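Local structure of beta-hexosaminidase Amuc_2018 (Akkermansia muciniphila, 6JEB) at residues K222-P227 / E262-C267; C226-E231 / P268-A273; G256-T261 / W307-A312. The protein hydrolyses terminal beta-linked N-acetylglucosamine and N-acetylgalactosamine units from glycans, as a zinc-containing family 20 glycoside hydrolase. All coordinates share one frame; numbering follows the deposited sequence.

Contact 1. Residues K222-P227 / E262-C267. With ZN (zinc ion), chain B.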
loop_
_atom_site.group_PDB
_atom_site.type_symbol
_atom_site.label_atom_id
_atom_site.label_comp_id
_atom_site.label_asym_id
_atom_site.label_seq_id
_atom_site.Cartn_x
_atom_site.Cartn_y
_atom_site.Cartn_z
ATOM N N LYS A 222 6.823 12.199 -19.815
ATOM C CA LYS A 222 8.279 12.274 -19.849
ATOM C C LYS A 222 8.836 13.412 -19.006
ATOM O O LYS A 222 10.059 13.602 -18.979
ATOM C CB LYS A 222 8.774 12.438 -21.295
ATOM C CG LYS A 222 8.376 11.311 -22.234
ATOM C CD LYS A 222 8.837 11.601 -23.660
ATOM C CE LYS A 222 8.488 10.455 -24.599
ATOM N NZ LYS A 222 8.905 10.730 -26.007
ATOM N N GLU A 223 7.982 14.171 -18.317
ATOM C CA GLU A 223 8.410 15.376 -17.607
ATOM C C GLU A 223 9.096 15.004 -16.295
ATOM O O GLU A 223 8.442 14.563 -15.345
ATOM C CB GLU A 223 7.202 16.271 -17.346
ATOM C CG GLU A 223 6.568 16.823 -18.604
ATOM C CD GLU A 223 7.493 17.764 -19.350
ATOM O OE1 GLU A 223 8.381 18.364 -18.705
ATOM O OE2 GLU A 223 7.333 17.910 -20.579
ATOM N N LEU A 224 10.409 15.207 -16.222
ATOM C CA LEU A 224 11.165 14.970 -15.001
ATOM C C LEU A 224 11.592 16.304 -14.399
ATOM O O LEU A 224 11.992 17.223 -15.125
ATOM C CB LEU A 224 12.423 14.134 -15.284
ATOM C CG LEU A 224 12.251 12.804 -16.026
ATOM C CD1 LEU A 224 13.542 12.006 -15.990
ATOM C CD2 LEU A 224 11.113 11.976 -15.443
ATOM N N VAL A 225 11.523 16.410 -13.068
ATOM C CA VAL A 225 12.114 17.577 -12.421
ATOM C C VAL A 225 13.600 17.649 -12.783
ATOM O O VAL A 225 14.268 16.626 -12.994
ATOM C CB VAL A 225 11.908 17.588 -10.896
ATOM C CG1 VAL A 225 10.440 17.833 -10.555
ATOM C CG2 VAL A 225 12.425 16.282 -10.264
ATOM N N CYS A 226 14.117 18.873 -12.887
ATOM C CA CYS A 226 15.502 19.072 -13.290
ATOM C C CYS A 226 16.385 19.135 -12.050
ATOM O O CYS A 226 16.254 20.080 -11.260
ATOM C CB CYS A 226 15.643 20.353 -14.096
ATOM S SG CYS A 226 17.360 20.619 -14.632
ATOM N N PRO A 227 17.294 18.177 -11.835
ATOM C CA PRO A 227 18.134 18.219 -10.626
ATOM C C PRO A 227 19.068 19.412 -10.564
ATOM O O PRO A 227 19.663 19.646 -9.505
ATOM C CB PRO A 227 18.931 16.905 -10.697
ATOM C CG PRO A 227 18.145 16.020 -11.617
ATOM C CD PRO A 227 17.525 16.957 -12.627
ATOM N N GLU A 262 14.728 10.648 -21.392
ATOM C CA GLU A 262 14.912 11.397 -22.634
ATOM C C GLU A 262 15.115 12.892 -22.390
ATOM O O GLU A 262 16.007 13.511 -22.982
ATOM C CB GLU A 262 13.701 11.166 -23.538
ATOM C CG GLU A 262 13.671 12.039 -24.772
ATOM C CD GLU A 262 12.370 11.911 -25.537
ATOM O OE1 GLU A 262 11.681 10.882 -25.377
ATOM O OE2 GLU A 262 12.031 12.846 -26.294
ATOM N N LEU A 263 14.288 13.497 -21.531
ATOM C CA LEU A 263 14.392 14.945 -21.352
ATOM C C LEU A 263 15.617 15.340 -20.534
ATOM O O LEU A 263 16.183 16.415 -20.768
ATOM C CB LEU A 263 13.101 15.534 -20.772
ATOM C CG LEU A 263 11.871 15.404 -21.677
ATOM C CD1 LEU A 263 10.687 16.207 -21.127
ATOM C CD2 LEU A 263 12.192 15.829 -23.108
ATOM N N TRP A 264 16.037 14.505 -19.573
ATOM C CA TRP A 264 17.321 14.735 -18.915
ATOM C C TRP A 264 18.466 14.682 -19.919
ATOM O O TRP A 264 19.400 15.495 -19.854
ATOM C CB TRP A 264 17.559 13.696 -17.821
ATOM C CG TRP A 264 16.897 13.992 -16.511
ATOM C CD1 TRP A 264 16.076 15.056 -16.210
ATOM C CD2 TRP A 264 17.023 13.230 -15.305
ATOM N NE1 TRP A 264 15.675 14.980 -14.895
ATOM C CE2 TRP A 264 16.243 13.871 -14.319
ATOM C CE3 TRP A 264 17.719 12.062 -14.965
ATOM C CZ2 TRP A 264 16.143 13.386 -13.012
ATOM C CZ3 TRP A 264 17.618 11.580 -13.670
ATOM C CH2 TRP A 264 16.832 12.238 -12.708
ATOM N N GLU A 265 18.425 13.717 -20.842
ATOM C CA GLU A 265 19.485 13.619 -21.842
ATOM C C GLU A 265 19.581 14.898 -22.661
ATOM O O GLU A 265 20.686 15.370 -22.955
ATOM C CB GLU A 265 19.256 12.414 -22.761
ATOM C CG GLU A 265 20.467 12.063 -23.632
ATOM C CD GLU A 265 20.627 12.984 -24.832
ATOM O OE1 GLU A 265 19.598 13.416 -25.393
ATOM O OE2 GLU A 265 21.783 13.284 -25.206
ATOM N N LYS A 266 18.431 15.482 -23.022
ATOM C CA LYS A 266 18.389 16.652 -23.893
ATOM C C LYS A 266 18.562 17.968 -23.155
ATOM O O LYS A 266 18.924 18.969 -23.786
ATOM C CB LYS A 266 17.050 16.705 -24.634
ATOM C CG LYS A 266 16.875 15.615 -25.661
ATOM C CD LYS A 266 15.515 15.684 -26.320
ATOM C CE LYS A 266 15.370 14.572 -27.352
ATOM N NZ LYS A 266 14.028 14.571 -27.995
ATOM N N CYS A 267 18.310 17.991 -21.851
ATOM C CA CYS A 267 18.308 19.238 -21.094
ATOM C C CYS A 267 19.668 19.928 -21.170
ATOM O O CYS A 267 20.695 19.302 -20.872
ATOM C CB CYS A 267 17.969 18.942 -19.636
ATOM S SG CYS A 267 18.138 20.381 -18.546
HETATM ZN ZN ZN B . 17.508 19.307 -16.565
HETATM O O HOH W 1 12.281 12.292 -19.909
#
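The indole N-H of Trp264 is given to the carbonyl oxygen of Val225, with NE1 to O 2.9 Å and the acceptor only 6° out of the ring plane. That bond fixes the edge of the indole, while Leu224, just before the acceptor, and Pro227, two residues after it, take its two faces. Leu224 brings CD1 over the five-membered ring of Trp264 in a CH-pi contact, 3.6 Å from its centroid. On the opposite face Pro227 CG lies nearer the rim, 3.6 Å from Trp264 CZ2. Further along, the same two segments share a metal: Cys226 SG and Cys267 SG each bind zinc at 2.3 Å. Cys206 and Cys270 complete the four-cysteine site. Cys267 also occupies the N-cap of helix 268-277, its sulfur accepting a backbone N-H there. At the far end, Lys222, extended beyond CG, makes a salt bridge from NZ to Glu262 OE1, met on the syn side at 2.9 Å. Lys266 NZ makes a second, to Glu262 OE2 from the anti side at 3.1 Å, so one carboxylate joins two lysines and its charged form is probably favoured. A water bridges Lys222 O to the backbone N-H of Leu263. Val225 turns away onto Leu197 of helix 195-200, and Glu223 is salt-bridged to Lys209. Trp264 packs on Met286 and Pro227 on Phe289, so both helix 262-266 and the 222-227 loop rest against helix 282-299.

Contact 2. Residues C226-E231 / P268-A273. With ZN (zinc ion), chain B.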
loop_
_atom_site.group_PDB
_atom_site.type_symbol
_atom_site.label_atom_id
_atom_site.label_comp_id
_atom_site.label_asym_id
_atom_site.label_seq_id
_atom_site.Cartn_x
_atom_site.Cartn_y
_atom_site.Cartn_z
ATOM N N CYS A 226 14.117 18.873 -12.887
ATOM C CA CYS A 226 15.502 19.072 -13.290
ATOM C C CYS A 226 16.385 19.135 -12.050
ATOM O O CYS A 226 16.254 20.080 -11.260
ATOM C CB CYS A 226 15.643 20.353 -14.096
ATOM S SG CYS A 226 17.360 20.619 -14.632
ATOM N N PRO A 227 17.294 18.177 -11.835
ATOM C CA PRO A 227 18.134 18.219 -10.626
ATOM C C PRO A 227 19.068 19.412 -10.564
ATOM O O PRO A 227 19.663 19.646 -9.505
ATOM C CB PRO A 227 18.931 16.905 -10.697
ATOM C CG PRO A 227 18.145 16.020 -11.617
ATOM C CD PRO A 227 17.525 16.957 -12.627
ATOM N N GLN A 228 19.232 20.162 -11.655
ATOM C CA GLN A 228 20.159 21.287 -11.634
ATOM C C GLN A 228 19.544 22.557 -11.077
ATOM O O GLN A 228 20.264 23.545 -10.887
ATOM C CB GLN A 228 20.688 21.576 -13.043
ATOM C CG GLN A 228 21.008 20.329 -13.870
ATOM C CD GLN A 228 21.691 19.224 -13.071
ATOM O OE1 GLN A 228 22.484 19.479 -12.156
ATOM N NE2 GLN A 228 21.390 17.986 -13.424
ATOM N N LYS A 229 18.249 22.563 -10.794
ATOM C CA LYS A 229 17.569 23.796 -10.428
ATOM C C LYS A 229 17.470 23.917 -8.917
ATOM O O LYS A 229 16.913 23.016 -8.266
ATOM C CB LYS A 229 16.185 23.830 -11.061
ATOM C CG LYS A 229 16.263 23.734 -12.578
ATOM C CD LYS A 229 15.146 24.503 -13.242
ATOM C CE LYS A 229 15.288 24.485 -14.747
ATOM N NZ LYS A 229 14.082 25.057 -15.419
ATOM N N PRO A 230 17.996 24.990 -8.320
ATOM C CA PRO A 230 17.953 25.103 -6.855
ATOM C C PRO A 230 16.547 25.110 -6.302
ATOM O O PRO A 230 16.331 24.648 -5.173
ATOM C CB PRO A 230 18.677 26.428 -6.576
ATOM C CG PRO A 230 18.606 27.190 -7.878
ATOM C CD PRO A 230 18.666 26.140 -8.956
ATOM N N GLU A 231 15.576 25.626 -7.058
ATOM C CA GLU A 231 14.186 25.652 -6.607
ATOM C C GLU A 231 13.646 24.253 -6.349
ATOM O O GLU A 231 12.774 24.066 -5.496
ATOM C CB GLU A 231 13.312 26.309 -7.673
ATOM C CG GLU A 231 13.593 27.771 -7.920
ATOM C CD GLU A 231 14.719 28.013 -8.916
ATOM O OE1 GLU A 231 15.361 27.041 -9.396
ATOM O OE2 GLU A 231 14.952 29.197 -9.222
ATOM N N PRO A 268 19.722 21.212 -21.543
ATOM C CA PRO A 268 21.025 21.887 -21.613
ATOM C C PRO A 268 21.696 22.033 -20.260
ATOM O O PRO A 268 22.933 22.058 -20.197
ATOM C CB PRO A 268 20.691 23.249 -22.245
ATOM C CG PRO A 268 19.242 23.456 -21.927
ATOM C CD PRO A 268 18.620 22.085 -21.980
ATOM N N LEU A 269 20.922 22.125 -19.173
ATOM C CA LEU A 269 21.525 22.179 -17.845
ATOM C C LEU A 269 22.046 20.812 -17.428
ATOM O O LEU A 269 23.167 20.691 -16.922
ATOM C CB LEU A 269 20.507 22.677 -16.819
ATOM C CG LEU A 269 19.926 24.068 -17.075
ATOM C CD1 LEU A 269 18.909 24.392 -15.987
ATOM C CD2 LEU A 269 21.022 25.121 -17.129
ATOM N N CYS A 270 21.235 19.766 -17.622
ATOM C CA CYS A 270 21.658 18.428 -17.214
ATOM C C CYS A 270 22.840 17.928 -18.036
ATOM O O CYS A 270 23.699 17.214 -17.503
ATOM C CB CYS A 270 20.489 17.444 -17.291
ATOM S SG CYS A 270 19.199 17.727 -16.045
ATOM N N ARG A 271 22.911 18.286 -19.322
ATOM C CA ARG A 271 24.047 17.858 -20.136
ATOM C C ARG A 271 25.366 18.317 -19.532
ATOM O O ARG A 271 26.306 17.527 -19.397
ATOM C CB ARG A 271 23.908 18.383 -21.565
ATOM C CG ARG A 271 22.943 17.575 -22.382
ATOM C CD ARG A 271 22.721 18.190 -23.739
ATOM N NE ARG A 271 22.018 17.248 -24.596
ATOM C CZ ARG A 271 21.727 17.459 -25.872
ATOM N NH1 ARG A 271 22.084 18.594 -26.464
ATOM N NH2 ARG A 271 21.079 16.525 -26.554
ATOM N N GLU A 272 25.458 19.598 -19.163
ATOM C CA GLU A 272 26.710 20.101 -18.607
ATOM C C GLU A 272 26.930 19.629 -17.178
ATOM O O GLU A 272 28.079 19.445 -16.761
ATOM C CB GLU A 272 26.764 21.626 -18.676
ATOM C CG GLU A 272 27.227 22.150 -20.002
ATOM C CD GLU A 272 28.614 21.642 -20.386
ATOM O OE1 GLU A 272 29.582 21.831 -19.616
ATOM O OE2 GLU A 272 28.732 21.035 -21.461
ATOM N N ALA A 273 25.857 19.437 -16.408
ATOM C CA ALA A 273 26.026 18.879 -15.074
ATOM C C ALA A 273 26.608 17.476 -15.143
ATOM O O ALA A 273 27.473 17.117 -14.334
ATOM C CB ALA A 273 24.699 18.872 -14.328
HETATM ZN ZN ZN B . 17.508 19.307 -16.565
#
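A zinc-centred contact joins the turn before helix 230-246, carrying Cys226 and Gln228, to the first turns of helix 268-277, where Cys270 and Ala273 lie. The principle it illustrates is that a metal site is built from its second shell as well as its ligands. Cys270 SG binds zinc at 2.4 Å and lies 3.7 Å from Cys226 SG. Gln228 serves both sulfurs. Its side-chain amide gives an N-H to Cys270, NE2 to SG 3.4 Å, nearly straight at 173° and in the amide plane. Its backbone N-H points at Cys226, with N to SG 3.5 Å. Such bonds would be expected to spread some of the negative charge of the metal-bound thiolates. The type I turn from Cys226 to Lys229, closed by Lys229 N to Cys226 O, holds that backbone N-H in place. The Gln228 chain bends at its second torsion (chi2 -41°), which turns CD over the helix. There OE1 presses on the methyl of Ala273, 3.2 Å to CB, and CG lies 3.7 Å from the carbonyl carbon of Leu269. Cys270 stands three residues beyond Cys267, the CxxC spacing common in zinc sites, and Cys206 supplies the fourth sulfur. Helix 282-299 adjoins both sides, with Gln285 touching Pro227, Gln228 and Cys270, and Trp264 of helix 262-266 packs on Cys270.

Contact 3. Residues G256-T261 / W307-A312. With ACM (acetamide), chain C.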
loop_
_atom_site.group_PDB
_atom_site.type_symbol
_atom_site.label_atom_id
_atom_site.label_comp_id
_atom_site.label_asym_id
_atom_site.label_seq_id
_atom_site.Cartn_x
_atom_site.Cartn_y
_atom_site.Cartn_z
ATOM N N GLY A 256 9.786 6.950 -8.158
ATOM C CA GLY A 256 10.834 6.595 -9.092
ATOM C C GLY A 256 10.390 5.716 -10.237
ATOM O O GLY A 256 11.234 5.296 -11.036
ATOM N N ASP A 257 9.096 5.429 -10.347
ATOM C CA ASP A 257 8.604 4.541 -11.386
ATOM C C ASP A 257 8.414 5.280 -12.707
ATOM O O ASP A 257 8.116 6.479 -12.743
ATOM C CB ASP A 257 7.277 3.913 -10.964
ATOM C CG ASP A 257 6.209 4.949 -10.627
ATOM O OD1 ASP A 257 6.526 5.955 -9.964
ATOM O OD2 ASP A 257 5.044 4.751 -11.027
ATOM N N GLU A 258 8.597 4.541 -13.802
ATOM C CA GLU A 258 8.221 4.994 -15.143
ATOM C C GLU A 258 8.749 6.395 -15.431
ATOM O O GLU A 258 8.007 7.304 -15.819
ATOM C CB GLU A 258 6.709 4.895 -15.364
ATOM C CG GLU A 258 6.172 3.488 -15.122
ATOM C CD GLU A 258 4.658 3.401 -15.195
ATOM O OE1 GLU A 258 3.973 4.317 -14.696
ATOM O OE2 GLU A 258 4.147 2.401 -15.741
ATOM N N ALA A 259 10.057 6.563 -15.222
ATOM C CA ALA A 259 10.741 7.846 -15.362
ATOM C C ALA A 259 11.744 7.742 -16.506
ATOM O O ALA A 259 12.961 7.652 -16.271
ATOM C CB ALA A 259 11.424 8.254 -14.058
ATOM N N PRO A 260 11.276 7.770 -17.757
ATOM C CA PRO A 260 12.213 7.745 -18.884
ATOM C C PRO A 260 13.056 9.010 -18.868
ATOM O O PRO A 260 12.600 10.079 -18.464
ATOM C CB PRO A 260 11.288 7.715 -20.103
ATOM C CG PRO A 260 10.063 8.429 -19.649
ATOM C CD PRO A 260 9.894 8.042 -18.195
ATOM N N THR A 261 14.304 8.885 -19.312
ATOM C CA THR A 261 15.269 9.957 -19.101
ATOM C C THR A 261 15.543 10.794 -20.345
ATOM O O THR A 261 16.479 11.600 -20.334
ATOM C CB THR A 261 16.569 9.395 -18.533
ATOM O OG1 THR A 261 17.005 8.310 -19.352
ATOM C CG2 THR A 261 16.359 8.901 -17.098
ATOM N N TRP A 307 9.889 2.478 -5.958
ATOM C CA TRP A 307 9.456 1.424 -6.874
ATOM C C TRP A 307 10.689 0.879 -7.585
ATOM O O TRP A 307 11.440 1.644 -8.199
ATOM C CB TRP A 307 8.467 1.969 -7.910
ATOM C CG TRP A 307 7.199 2.542 -7.334
ATOM C CD1 TRP A 307 6.825 3.859 -7.329
ATOM C CD2 TRP A 307 6.141 1.822 -6.680
ATOM N NE1 TRP A 307 5.604 4.006 -6.707
ATOM C CE2 TRP A 307 5.163 2.770 -6.299
ATOM C CE3 TRP A 307 5.920 0.470 -6.391
ATOM C CZ2 TRP A 307 3.989 2.410 -5.642
ATOM C CZ3 TRP A 307 4.749 0.110 -5.733
ATOM C CH2 TRP A 307 3.798 1.079 -5.367
ATOM N N TYR A 308 10.911 -0.430 -7.499
ATOM C CA TYR A 308 12.070 -1.025 -8.157
ATOM C C TYR A 308 11.888 -0.998 -9.670
ATOM O O TYR A 308 10.874 -1.473 -10.189
ATOM C CB TYR A 308 12.236 -2.471 -7.696
ATOM C CG TYR A 308 13.489 -3.121 -8.228
ATOM C CD1 TYR A 308 14.739 -2.574 -7.967
ATOM C CD2 TYR A 308 13.426 -4.284 -8.984
ATOM C CE1 TYR A 308 15.904 -3.174 -8.446
ATOM C CE2 TYR A 308 14.585 -4.891 -9.474
ATOM C CZ TYR A 308 15.818 -4.328 -9.199
ATOM O OH TYR A 308 16.975 -4.915 -9.667
ATOM N N GLU A 309 12.875 -0.451 -10.384
ATOM C CA GLU A 309 12.777 -0.300 -11.833
ATOM C C GLU A 309 13.758 -1.185 -12.599
ATOM O O GLU A 309 14.004 -0.950 -13.785
ATOM C CB GLU A 309 12.876 1.171 -12.254
ATOM C CG GLU A 309 11.610 1.967 -11.919
ATOM C CD GLU A 309 10.411 1.538 -12.753
ATOM O OE1 GLU A 309 10.136 2.174 -13.786
ATOM O OE2 GLU A 309 9.739 0.553 -12.386
ATOM N N GLY A 310 14.310 -2.207 -11.949
ATOM C CA GLY A 310 15.087 -3.211 -12.640
ATOM C C GLY A 310 16.571 -2.936 -12.759
ATOM O O GLY A 310 17.290 -3.765 -13.329
ATOM N N ASN A 311 17.057 -1.807 -12.250
ATOM C CA ASN A 311 18.483 -1.483 -12.265
ATOM C C ASN A 311 18.906 -1.276 -10.815
ATOM O O ASN A 311 18.829 -0.165 -10.285
ATOM C CB ASN A 311 18.772 -0.244 -13.110
ATOM C CG ASN A 311 20.262 0.059 -13.194
ATOM O OD1 ASN A 311 21.089 -0.736 -12.746
ATOM N ND2 ASN A 311 20.610 1.205 -13.763
ATOM N N ALA A 312 19.365 -2.350 -10.173
ATOM C CA ALA A 312 19.702 -2.260 -8.759
ATOM C C ALA A 312 20.809 -1.252 -8.487
ATOM O O ALA A 312 20.940 -0.787 -7.350
ATOM C CB ALA A 312 20.086 -3.635 -8.215
HETATM C C1 ACM C . 3.774 1.615 -10.944
HETATM O O ACM C . 3.011 0.738 -11.197
HETATM N N ACM C . 3.833 2.739 -11.824
HETATM C C2 ACM C . 4.699 1.604 -9.740
HETATM O O HOH W 2 13.145 3.647 -8.826
HETATM O O HOH W 3 11.773 4.168 -14.790
#
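Asp257 and Trp307 bring their CA atoms within 5.5 Å where two loops leave neighbouring parallel strands, 251-253 and 303-307. Their side chains run side by side in the same direction, Asp257 OD1 lying 3.4 Å from Trp307 CD1, with carboxylate and ring planes 54° apart. Bound acetamide lies against both. Its methyl carbon C2 sits over the centre of the indole, 3.4 Å from Trp307 CD2. Its nitrogen donates to Asp257 OD2, though the modelled length is doubtfully short. This is the C-terminal end of the strands of a TIM barrel, where the active site lies, and acetamide resembles the substrate's 2-acetamido group, consistent with the substrate-assisted mechanism of family 20. Glu258, an active-site residue, follows directly, with OE1 hydrogen-bonded to His193. Its backbone is held from the second shell by Glu309, whose OE1 accepts the N-H of Glu258 at 2.8 Å, the donor standing 56° out of the carboxylate plane. The Glu309 chain bends at its second torsion (chi2 -68°), which turns CD back toward the 256-261 backbone. A water that donates to the same OE1 accepts the N-H of Ala259, and Arg325 salt-bridges that oxygen. Trp307 NE1 is hydrogen-bonded to Glu187 OE2.

How the contacts relate
Following the chain, 222-227 and the overlapping 226-231 come first, sharing Cys226 and Pro227. After helix 230-246 and strand 251-253 the chain enters 256-261, then 262-267, where contact 1 closes its loop, and 268-273, where contact 2 closes the next. Contact 3 closes last, at 307-312, beyond helix 282-299. Its loop crosses those of contacts 1 and 2, since it opens inside both and ends outside them. Contacts 1 and 2 share the zinc, their centres about 9 Å apart; contact 3 adjoins contact 1, Leu224 CD1 packing 3.3 Å from Pro260 O. Together they connect the peripheral zinc site, with its loops and short helices, to the barrel strands at the active site.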